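Local structure of oligopeptide-binding protein AppA (Bacillus subtilis, 1XOC) at residues 103-108 against 157-162; 280-285 against 339-344; 291-296 against 482-487. The protein binds oligopeptides such as tetra- and pentapeptides outside the cell membrane and delivers them to an ABC permease for uptake, serving sporulation and genetic competence. One frame throughout, in Å; residues are numbered along the deposited sequence.

Contact 1: 103-108 against 157-162; sequences VVFTYS and AILPKH. With ZN (zinc ion), chain C.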
loop_
_atom_site.group_PDB
_atom_site.type_symbol
_atom_site.label_atom_id
_atom_site.label_comp_id
_atom_site.label_asym_id
_atom_site.label_seq_id
_atom_site.Cartn_x
_atom_site.Cartn_y
_atom_site.Cartn_z
ATOM N N VAL A 103 3.353 -19.828 14.112
ATOM C CA VAL A 103 2.714 -19.704 12.813
ATOM C C VAL A 103 1.225 -20.023 12.913
ATOM O O VAL A 103 0.372 -19.329 12.335
ATOM C CB VAL A 103 3.423 -20.646 11.760
ATOM C CG1 VAL A 103 2.711 -20.663 10.404
ATOM C CG2 VAL A 103 4.899 -20.276 11.593
ATOM N N VAL A 104 0.893 -21.086 13.629
ATOM C CA VAL A 104 -0.499 -21.456 13.849
ATOM C C VAL A 104 -1.227 -20.325 14.606
ATOM O O VAL A 104 -2.338 -19.954 14.245
ATOM C CB VAL A 104 -0.648 -22.822 14.588
ATOM C CG1 VAL A 104 -2.130 -23.070 14.925
ATOM C CG2 VAL A 104 -0.053 -23.940 13.746
ATOM N N PHE A 105 -0.597 -19.802 15.645
ATOM C CA PHE A 105 -1.163 -18.688 16.376
ATOM C C PHE A 105 -1.464 -17.521 15.454
ATOM O O PHE A 105 -2.567 -17.023 15.437
ATOM C CB PHE A 105 -0.211 -18.261 17.494
ATOM C CG PHE A 105 -0.495 -16.899 18.044
ATOM C CD1 PHE A 105 -1.672 -16.649 18.687
ATOM C CD2 PHE A 105 0.402 -15.883 17.903
ATOM C CE1 PHE A 105 -1.928 -15.416 19.174
ATOM C CE2 PHE A 105 0.130 -14.647 18.393
ATOM C CZ PHE A 105 -1.031 -14.419 19.020
ATOM N N THR A 106 -0.470 -17.092 14.690
ATOM C CA THR A 106 -0.579 -15.864 13.921
ATOM C C THR A 106 -1.669 -15.981 12.866
ATOM O O THR A 106 -2.510 -15.104 12.768
ATOM C CB THR A 106 0.748 -15.505 13.260
ATOM O OG1 THR A 106 1.766 -15.353 14.265
ATOM C CG2 THR A 106 0.638 -14.248 12.469
ATOM N N TYR A 107 -1.682 -17.062 12.103
ATOM C CA TYR A 107 -2.670 -17.158 11.037
ATOM C C TYR A 107 -4.073 -17.514 11.530
ATOM O O TYR A 107 -5.056 -17.296 10.794
ATOM C CB TYR A 107 -2.250 -18.218 10.034
ATOM C CG TYR A 107 -1.198 -17.810 9.031
ATOM C CD1 TYR A 107 0.155 -17.807 9.358
ATOM C CD2 TYR A 107 -1.561 -17.394 7.758
ATOM C CE1 TYR A 107 1.134 -17.433 8.406
ATOM C CE2 TYR A 107 -0.579 -17.054 6.798
ATOM C CZ TYR A 107 0.745 -17.062 7.138
ATOM O OH TYR A 107 1.657 -16.677 6.194
ATOM N N SER A 108 -4.194 -18.004 12.771
ATOM C CA SER A 108 -5.494 -18.296 13.372
ATOM C C SER A 108 -6.221 -17.038 13.859
ATOM O O SER A 108 -7.450 -17.038 13.963
ATOM C CB SER A 108 -5.343 -19.272 14.544
ATOM O OG SER A 108 -4.967 -20.547 14.027
ATOM N N ALA A 157 3.397 -11.378 9.001
ATOM C CA ALA A 157 4.506 -11.380 9.961
ATOM C C ALA A 157 4.246 -12.353 11.080
ATOM O O ALA A 157 3.186 -12.292 11.698
ATOM C CB ALA A 157 4.704 -9.981 10.561
ATOM N N ILE A 158 5.227 -13.229 11.371
ATOM C CA ILE A 158 5.048 -14.256 12.381
ATOM C C ILE A 158 5.260 -13.651 13.789
ATOM O O ILE A 158 6.332 -13.099 14.127
ATOM C CB ILE A 158 5.968 -15.507 12.105
ATOM C CG1 ILE A 158 5.719 -16.091 10.709
ATOM C CG2 ILE A 158 5.747 -16.524 13.164
ATOM C CD1 ILE A 158 4.302 -16.388 10.382
ATOM N N LEU A 159 4.229 -13.805 14.617
ATOM C CA LEU A 159 4.233 -13.248 15.969
ATOM C C LEU A 159 4.531 -14.312 17.029
ATOM O O LEU A 159 4.227 -15.491 16.830
ATOM C CB LEU A 159 2.872 -12.618 16.267
ATOM C CG LEU A 159 2.366 -11.555 15.286
ATOM C CD1 LEU A 159 0.940 -11.172 15.654
ATOM C CD2 LEU A 159 3.250 -10.333 15.302
ATOM N N PRO A 160 5.111 -13.912 18.179
ATOM C CA PRO A 160 5.440 -14.844 19.241
ATOM C C PRO A 160 4.246 -15.220 20.139
ATOM O O PRO A 160 3.752 -14.397 20.932
ATOM C CB PRO A 160 6.507 -14.089 20.040
ATOM C CG PRO A 160 6.200 -12.674 19.816
ATOM C CD PRO A 160 5.614 -12.568 18.452
ATOM N N LYS A 161 3.818 -16.473 20.047
ATOM C CA LYS A 161 2.725 -16.966 20.843
ATOM C C LYS A 161 3.046 -16.893 22.335
ATOM O O LYS A 161 2.167 -16.638 23.161
ATOM C CB LYS A 161 2.360 -18.390 20.480
ATOM C CG LYS A 161 1.118 -18.891 21.164
ATOM C CD LYS A 161 0.784 -20.313 20.744
ATOM C CE LYS A 161 -0.460 -20.801 21.416
ATOM N NZ LYS A 161 -0.738 -22.268 21.163
ATOM N N HIS A 162 4.305 -17.117 22.702
ATOM C CA HIS A 162 4.651 -17.088 24.117
ATOM C C HIS A 162 4.551 -15.701 24.707
ATOM O O HIS A 162 4.608 -15.533 25.929
ATOM C CB HIS A 162 6.047 -17.671 24.381
ATOM C CG HIS A 162 7.153 -16.989 23.651
ATOM N ND1 HIS A 162 7.742 -17.536 22.527
ATOM C CD2 HIS A 162 7.802 -15.826 23.894
ATOM C CE1 HIS A 162 8.699 -16.725 22.103
ATOM N NE2 HIS A 162 8.746 -15.672 22.905
HETATM ZN ZN ZN C . 7.667 -19.611 21.691
HETATM O O HOH W 1 5.779 -19.325 21.067
HETATM O O HOH W 2 7.113 -21.780 21.458
HETATM O O HOH W 3 9.694 -20.238 22.064
HETATM O O HOH W 4 7.092 -20.754 23.473
HETATM O O HOH W 5 8.295 -19.152 19.963
#

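Contact 2: 280-285 against 339-344; sequences DKKVRQ and LAEAGW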
loop_
_atom_site.group_PDB
_atom_site.type_symbol
_atom_site.label_atom_id
_atom_site.label_comp_id
_atom_site.label_asym_id
_atom_site.label_seq_id
_atom_site.Cartn_x
_atom_site.Cartn_y
_atom_site.Cartn_z
ATOM N N ASP A 280 -23.700 8.920 -8.297
ATOM C CA ASP A 280 -24.047 8.751 -9.713
ATOM C C ASP A 280 -22.790 8.514 -10.536
ATOM O O ASP A 280 -21.880 9.346 -10.549
ATOM C CB ASP A 280 -24.777 10.000 -10.224
ATOM C CG ASP A 280 -25.342 9.851 -11.647
ATOM O OD1 ASP A 280 -25.137 8.816 -12.312
ATOM O OD2 ASP A 280 -26.014 10.801 -12.108
ATOM N N LYS A 281 -22.745 7.380 -11.227
ATOM C CA LYS A 281 -21.648 7.060 -12.137
ATOM C C LYS A 281 -21.377 8.186 -13.136
ATOM O O LYS A 281 -20.223 8.485 -13.431
ATOM C CB LYS A 281 -21.972 5.788 -12.918
ATOM C CG LYS A 281 -20.948 5.423 -13.977
ATOM C CD LYS A 281 -21.305 4.124 -14.690
ATOM C CE LYS A 281 -22.145 4.371 -15.917
ATOM N NZ LYS A 281 -22.487 3.107 -16.618
ATOM N N LYS A 282 -22.437 8.784 -13.682
ATOM C CA LYS A 282 -22.255 9.817 -14.708
ATOM C C LYS A 282 -21.552 11.058 -14.152
ATOM O O LYS A 282 -20.737 11.679 -14.847
ATOM C CB LYS A 282 -23.582 10.189 -15.376
ATOM C CG LYS A 282 -23.362 10.761 -16.756
ATOM C CD LYS A 282 -24.612 10.735 -17.602
ATOM C CE LYS A 282 -25.314 12.038 -17.507
ATOM N NZ LYS A 282 -24.356 13.077 -17.908
ATOM N N VAL A 283 -21.836 11.390 -12.894
ATOM C CA VAL A 283 -21.142 12.486 -12.211
ATOM C C VAL A 283 -19.650 12.160 -12.048
ATOM O O VAL A 283 -18.803 12.993 -12.370
ATOM C CB VAL A 283 -21.814 12.833 -10.850
ATOM C CG1 VAL A 283 -20.924 13.738 -9.967
ATOM C CG2 VAL A 283 -23.173 13.493 -11.109
ATOM N N ARG A 284 -19.332 10.961 -11.559
ATOM C CA ARG A 284 -17.933 10.546 -11.429
ATOM C C ARG A 284 -17.196 10.581 -12.767
ATOM O O ARG A 284 -16.071 11.065 -12.846
ATOM C CB ARG A 284 -17.802 9.171 -10.788
ATOM C CG ARG A 284 -18.308 9.127 -9.371
ATOM C CD ARG A 284 -17.877 7.878 -8.663
ATOM N NE ARG A 284 -18.265 6.660 -9.391
ATOM C CZ ARG A 284 -19.422 6.019 -9.241
ATOM N NH1 ARG A 284 -20.347 6.468 -8.403
ATOM N NH2 ARG A 284 -19.673 4.936 -9.958
ATOM N N GLN A 285 -17.851 10.118 -13.829
ATOM C CA GLN A 285 -17.276 10.201 -15.172
ATOM C C GLN A 285 -17.037 11.653 -15.600
ATOM O O GLN A 285 -16.043 11.963 -16.252
ATOM C CB GLN A 285 -18.185 9.514 -16.189
ATOM C CG GLN A 285 -18.292 7.998 -16.045
ATOM C CD GLN A 285 -19.275 7.389 -17.018
ATOM O OE1 GLN A 285 -19.219 6.194 -17.287
ATOM N NE2 GLN A 285 -20.192 8.204 -17.545
ATOM N N LEU A 339 -22.779 16.885 -16.583
ATOM C CA LEU A 339 -23.323 17.291 -15.289
ATOM C C LEU A 339 -24.747 17.836 -15.422
ATOM O O LEU A 339 -25.595 17.573 -14.568
ATOM C CB LEU A 339 -22.418 18.321 -14.618
ATOM C CG LEU A 339 -21.121 17.712 -14.091
ATOM C CD1 LEU A 339 -20.131 18.793 -13.772
ATOM C CD2 LEU A 339 -21.395 16.852 -12.872
ATOM N N ALA A 340 -24.993 18.590 -16.492
ATOM C CA ALA A 340 -26.333 19.099 -16.802
ATOM C C ALA A 340 -27.289 17.940 -17.044
ATOM O O ALA A 340 -28.387 17.907 -16.483
ATOM C CB ALA A 340 -26.279 20.020 -18.009
ATOM N N GLU A 341 -26.865 16.985 -17.868
ATOM C CA GLU A 341 -27.640 15.754 -18.108
ATOM C C GLU A 341 -27.935 15.000 -16.802
ATOM O O GLU A 341 -29.004 14.407 -16.660
ATOM C CB GLU A 341 -26.906 14.828 -19.095
ATOM C CG GLU A 341 -27.005 15.262 -20.561
ATOM C CD GLU A 341 -25.955 14.615 -21.486
ATOM O OE1 GLU A 341 -25.179 13.731 -21.037
ATOM O OE2 GLU A 341 -25.918 15.011 -22.681
ATOM N N ALA A 342 -26.998 15.040 -15.855
ATOM C CA ALA A 342 -27.167 14.406 -14.542
ATOM C C ALA A 342 -27.978 15.242 -13.545
ATOM O O ALA A 342 -28.101 14.860 -12.382
ATOM C CB ALA A 342 -25.814 14.045 -13.946
ATOM N N GLY A 343 -28.517 16.379 -13.983
ATOM C CA GLY A 343 -29.399 17.199 -13.147
ATOM C C GLY A 343 -28.761 18.393 -12.458
ATOM O O GLY A 343 -29.439 19.117 -11.729
ATOM N N TRP A 344 -27.469 18.616 -12.686
ATOM C CA TRP A 344 -26.748 19.709 -12.037
ATOM C C TRP A 344 -26.717 20.949 -12.920
ATOM O O TRP A 344 -26.300 20.887 -14.078
ATOM C CB TRP A 344 -25.321 19.275 -11.674
ATOM C CG TRP A 344 -25.301 18.289 -10.583
ATOM C CD1 TRP A 344 -25.294 16.927 -10.712
ATOM C CD2 TRP A 344 -25.313 18.559 -9.173
ATOM N NE1 TRP A 344 -25.300 16.336 -9.471
ATOM C CE2 TRP A 344 -25.306 17.312 -8.510
ATOM C CE3 TRP A 344 -25.307 19.729 -8.407
ATOM C CZ2 TRP A 344 -25.315 17.202 -7.117
ATOM C CZ3 TRP A 344 -25.312 19.621 -7.019
ATOM C CH2 TRP A 344 -25.302 18.359 -6.390
HETATM O O HOH W 6 -27.397 12.590 -10.870
#

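Contact 3: 291-296 against 482-487; sequences LDRESI and PYTFLY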
loop_
_atom_site.group_PDB
_atom_site.type_symbol
_atom_site.label_atom_id
_atom_site.label_comp_id
_atom_site.label_asym_id
_atom_site.label_seq_id
_atom_site.Cartn_x
_atom_site.Cartn_y
_atom_site.Cartn_z
ATOM N N LEU A 291 -10.997 17.006 -15.591
ATOM C CA LEU A 291 -9.625 17.123 -15.112
ATOM C C LEU A 291 -8.604 16.862 -16.209
ATOM O O LEU A 291 -8.608 15.814 -16.866
ATOM C CB LEU A 291 -9.387 16.212 -13.920
ATOM C CG LEU A 291 -10.245 16.496 -12.686
ATOM C CD1 LEU A 291 -10.160 15.371 -11.665
ATOM C CD2 LEU A 291 -9.883 17.867 -12.072
ATOM N N ASP A 292 -7.713 17.829 -16.386
ATOM C CA ASP A 292 -6.674 17.767 -17.392
ATOM C C ASP A 292 -5.510 16.988 -16.798
ATOM O O ASP A 292 -4.525 17.563 -16.321
ATOM C CB ASP A 292 -6.249 19.178 -17.801
ATOM C CG ASP A 292 -5.323 19.188 -19.010
ATOM O OD1 ASP A 292 -5.127 20.287 -19.581
ATOM O OD2 ASP A 292 -4.785 18.105 -19.368
ATOM N N ARG A 293 -5.634 15.669 -16.804
ATOM C CA ARG A 293 -4.648 14.818 -16.139
ATOM C C ARG A 293 -3.251 14.882 -16.784
ATOM O O ARG A 293 -2.237 14.768 -16.105
ATOM C CB ARG A 293 -5.172 13.382 -16.027
ATOM C CG ARG A 293 -6.281 13.230 -14.981
ATOM C CD ARG A 293 -6.817 11.833 -14.915
ATOM N NE ARG A 293 -7.572 11.566 -16.111
ATOM C CZ ARG A 293 -7.764 10.368 -16.653
ATOM N NH1 ARG A 293 -7.247 9.257 -16.130
ATOM N NH2 ARG A 293 -8.489 10.299 -17.752
ATOM N N GLU A 294 -3.186 15.123 -18.089
ATOM C CA GLU A 294 -1.880 15.293 -18.741
ATOM C C GLU A 294 -1.191 16.562 -18.239
ATOM O O GLU A 294 0.014 16.575 -17.975
ATOM C CB GLU A 294 -2.042 15.299 -20.258
ATOM C CG GLU A 294 -2.803 14.082 -20.771
ATOM C CD GLU A 294 -1.999 13.285 -21.752
ATOM O OE1 GLU A 294 -2.187 13.491 -22.974
ATOM O OE2 GLU A 294 -1.155 12.477 -21.283
ATOM N N SER A 295 -1.959 17.641 -18.096
ATOM C CA SER A 295 -1.415 18.879 -17.551
ATOM C C SER A 295 -0.972 18.702 -16.096
ATOM O O SER A 295 0.034 19.264 -15.675
ATOM C CB SER A 295 -2.449 19.997 -17.673
ATOM O OG SER A 295 -2.004 21.179 -17.027
ATOM N N ILE A 296 -1.730 17.929 -15.322
ATOM C CA ILE A 296 -1.337 17.616 -13.940
ATOM C C ILE A 296 0.054 16.987 -13.911
ATOM O O ILE A 296 0.931 17.436 -13.177
ATOM C CB ILE A 296 -2.385 16.711 -13.230
ATOM C CG1 ILE A 296 -3.588 17.575 -12.832
ATOM C CG2 ILE A 296 -1.765 15.981 -12.019
ATOM C CD1 ILE A 296 -4.787 16.806 -12.367
ATOM N N PRO A 482 -14.915 4.506 -10.043
ATOM C CA PRO A 482 -15.010 4.651 -8.594
ATOM C C PRO A 482 -13.903 5.586 -8.078
ATOM O O PRO A 482 -14.059 6.243 -7.034
ATOM C CB PRO A 482 -14.815 3.230 -8.096
ATOM C CG PRO A 482 -14.026 2.539 -9.193
ATOM C CD PRO A 482 -14.543 3.135 -10.448
ATOM N N TYR A 483 -12.801 5.621 -8.824
ATOM C CA TYR A 483 -11.729 6.585 -8.660
ATOM C C TYR A 483 -11.557 7.345 -9.974
ATOM O O TYR A 483 -11.912 6.832 -11.039
ATOM C CB TYR A 483 -10.369 5.902 -8.441
ATOM C CG TYR A 483 -10.167 4.954 -7.272
ATOM C CD1 TYR A 483 -10.988 4.934 -6.161
ATOM C CD2 TYR A 483 -9.090 4.063 -7.286
ATOM C CE1 TYR A 483 -10.734 4.079 -5.087
ATOM C CE2 TYR A 483 -8.828 3.199 -6.211
ATOM C CZ TYR A 483 -9.633 3.212 -5.125
ATOM O OH TYR A 483 -9.356 2.339 -4.091
ATOM N N THR A 484 -10.974 8.543 -9.877
ATOM C CA THR A 484 -10.259 9.148 -10.981
ATOM C C THR A 484 -8.817 8.680 -10.870
ATOM O O THR A 484 -8.101 9.022 -9.926
ATOM C CB THR A 484 -10.354 10.696 -10.975
ATOM O OG1 THR A 484 -11.712 11.057 -11.178
ATOM C CG2 THR A 484 -9.556 11.292 -12.035
ATOM N N PHE A 485 -8.382 7.890 -11.832
ATOM C CA PHE A 485 -7.028 7.404 -11.824
ATOM C C PHE A 485 -6.140 8.540 -12.293
ATOM O O PHE A 485 -6.452 9.187 -13.283
ATOM C CB PHE A 485 -6.916 6.154 -12.717
ATOM C CG PHE A 485 -7.733 5.007 -12.207
ATOM C CD1 PHE A 485 -9.023 4.784 -12.699
ATOM C CD2 PHE A 485 -7.256 4.195 -11.199
ATOM C CE1 PHE A 485 -9.812 3.753 -12.190
ATOM C CE2 PHE A 485 -8.028 3.173 -10.695
ATOM C CZ PHE A 485 -9.306 2.944 -11.193
ATOM N N LEU A 486 -5.043 8.817 -11.581
ATOM C CA LEU A 486 -4.208 9.973 -11.899
ATOM C C LEU A 486 -2.924 9.592 -12.629
ATOM O O LEU A 486 -2.744 9.980 -13.773
ATOM C CB LEU A 486 -3.938 10.834 -10.645
ATOM C CG LEU A 486 -5.132 11.590 -10.005
ATOM C CD1 LEU A 486 -4.648 12.248 -8.718
ATOM C CD2 LEU A 486 -5.790 12.585 -10.948
ATOM N N TYR A 487 -2.024 8.855 -11.988
ATOM C CA TYR A 487 -0.778 8.474 -12.636
ATOM C C TYR A 487 -0.091 7.264 -12.011
ATOM O O TYR A 487 -0.383 6.879 -10.896
ATOM C CB TYR A 487 0.205 9.638 -12.703
ATOM C CG TYR A 487 0.489 10.257 -11.366
ATOM C CD1 TYR A 487 -0.349 11.212 -10.856
ATOM C CD2 TYR A 487 1.591 9.888 -10.617
ATOM C CE1 TYR A 487 -0.127 11.774 -9.652
ATOM C CE2 TYR A 487 1.828 10.468 -9.384
ATOM C CZ TYR A 487 0.953 11.412 -8.917
ATOM O OH TYR A 487 1.135 12.024 -7.701
#

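Contact 1: 103-108 against 157-162
The last turns of helix 100-108 run beside the segment 157-160, the CA atoms of Thr106 and Leu159 lying 5.8 Å apart, and Pro160 occupies the N-cap position of the short helix that begins at Lys161. Thr106 holds the two together. Its OG1, anti to the carbonyl carbon (chi1 -59°), accepts the amide hydrogen of Leu159 N at 2.9 Å in a nearly straight bond of 163°, and the same hydroxyl also bonds to Asp102 O one turn back in its own helix. Threonine fits because its hydroxyl can take the Leu159 amide hydrogen while also bonding Asp102 O; its methyl CG2 packs closely, 3.3 Å from Ala157 O. On one flank of this bond, Ile158 reaches out with its CD1 to the edge of the Tyr107 ring, 3.9 Å from CE1, and to Val103 CG2. Behind the helix, Val103 and Tyr107 pack on strands 126-133 and 136-141, where Phe139 meets Tyr107 edge-to-face; the contact thus joins the helix packed on this five-stranded antiparallel sheet to the segment that follows helix 147-155 in this family 5 solute-binding protein. Phe105 covers the other flank. Its CG is anti to the backbone N (chi1 163°), which swings the ring toward Leu159: Leu159 O lies at the ring edge, and Leu159 CB is 4.0 Å from CE2. The CB and CG methylenes of Lys161 lie slantwise across Phe105 CB and CG, and the chain then leads the ammonium away. Next to it, His162 ND1 binds a zinc ion at 2.2 Å, with five waters completing six ligands.

Contact 2: 280-285 against 339-344
Val283 sends a single methyl, CG2, into the angle formed by Leu339, Ala342 and Trp344. The methyl is 3.9 Å from Ala342 CB and 4.2 Å from Leu339 CD2, and it approaches the pyrrole part of the indole obliquely, 3.9 Å from Trp344 NE1. The valine and tryptophan side chains cross at about a right angle. A short beta-branched side chain suits this place because one methyl meets all three neighbours, and the small Ala342 fits against it; the nearer CA atoms, of Val283 and Leu339, are 6.1 Å apart. Lys282 crosses Glu341 at about a right angle as well. Its chain leaves anti to the backbone N and bends at chi3 (95°) and chi4, bringing CE against Glu341 CB and Ala342 N. NZ hydrogen-bonds chiefly to Met338 O; its 3.3 Å bond to Glu341 OE1 is weak, part of a salt bridge, and Glu341 OE2 is bonded by Gln337 NE2. Asp280 uses both carboxylate oxygens: OD1 caps helix 281-289 by accepting from Lys282 N, whereas OD2 is joined through one water to Ala342 O, also bonded by Lys355, in the Schellman turn where helix 332-341 ends at Gly343. An ammonium group near the carbonyls of a helix C-terminus, and a carboxylate at a helix N-terminus, would both be favoured by the helix dipoles, and the polar pairing probably complements the apolar packing round Val283.

Contact 3: 291-296 against 482-487
Arg293, in the first turn of helix 293-300, has the most surface buried here, and Leu486 and Thr484 of strand 483-496 follow it. The bend of the arginine chain at chi3 (-70°) sets the guanidinium beside the strand, where NH1 donates to Phe485 O at 3.0 Å. The bond is moderately bent, 152° at the hydrogen, and the oxygen lies near the edge of the guanidinium, 18° out of its plane. A long residue suits this place because it spans from helix to strand, and its methylenes serve as apolar surface on the way: CG lies 4.1 Å from Leu486 CD2, and CD packs 4.0 Å from Thr484 CG2. That methyl also meets Leu291 CD1, while Thr484 OG1 is turned to Thr288 and Trp271. Threonine thus divides its branches between apolar packing and polar neighbours. Leu486 belongs to a classic beta bulge, since it and Tyr487 both face Val267 of the adjacent strand 265-271; Tyr487 packs on the backbone of the bound peptide. The arrangement is a helix N-terminus, capped by Asp292, packed on a bulged strand of the mixed sheet beside the peptide site of a family 5 binding protein.

Overall arrangement
From the N terminus, contact 1 comes first: 157-162 returns to 103-108 after an excursion through strands 126-133 and 136-141 and helix 147-155, and this loop is closed before either of the others opens. Contacts 2 and 3 lie on the opposite side of the chain's centre, their centres about 49 and 42 Å from that of contact 1. They cross: 280-285 opens, 291-296 follows, 339-344 closes contact 2, and 482-487, some 185 residues after 296, closes contact 3. The successive helices 281-289 and 293-300 are thereby tied to helix 332-341 and to strand 483-496 respectively. Contacts 2 and 3 touch where Arg284 NE packs 3.9 Å from Pro482 CA.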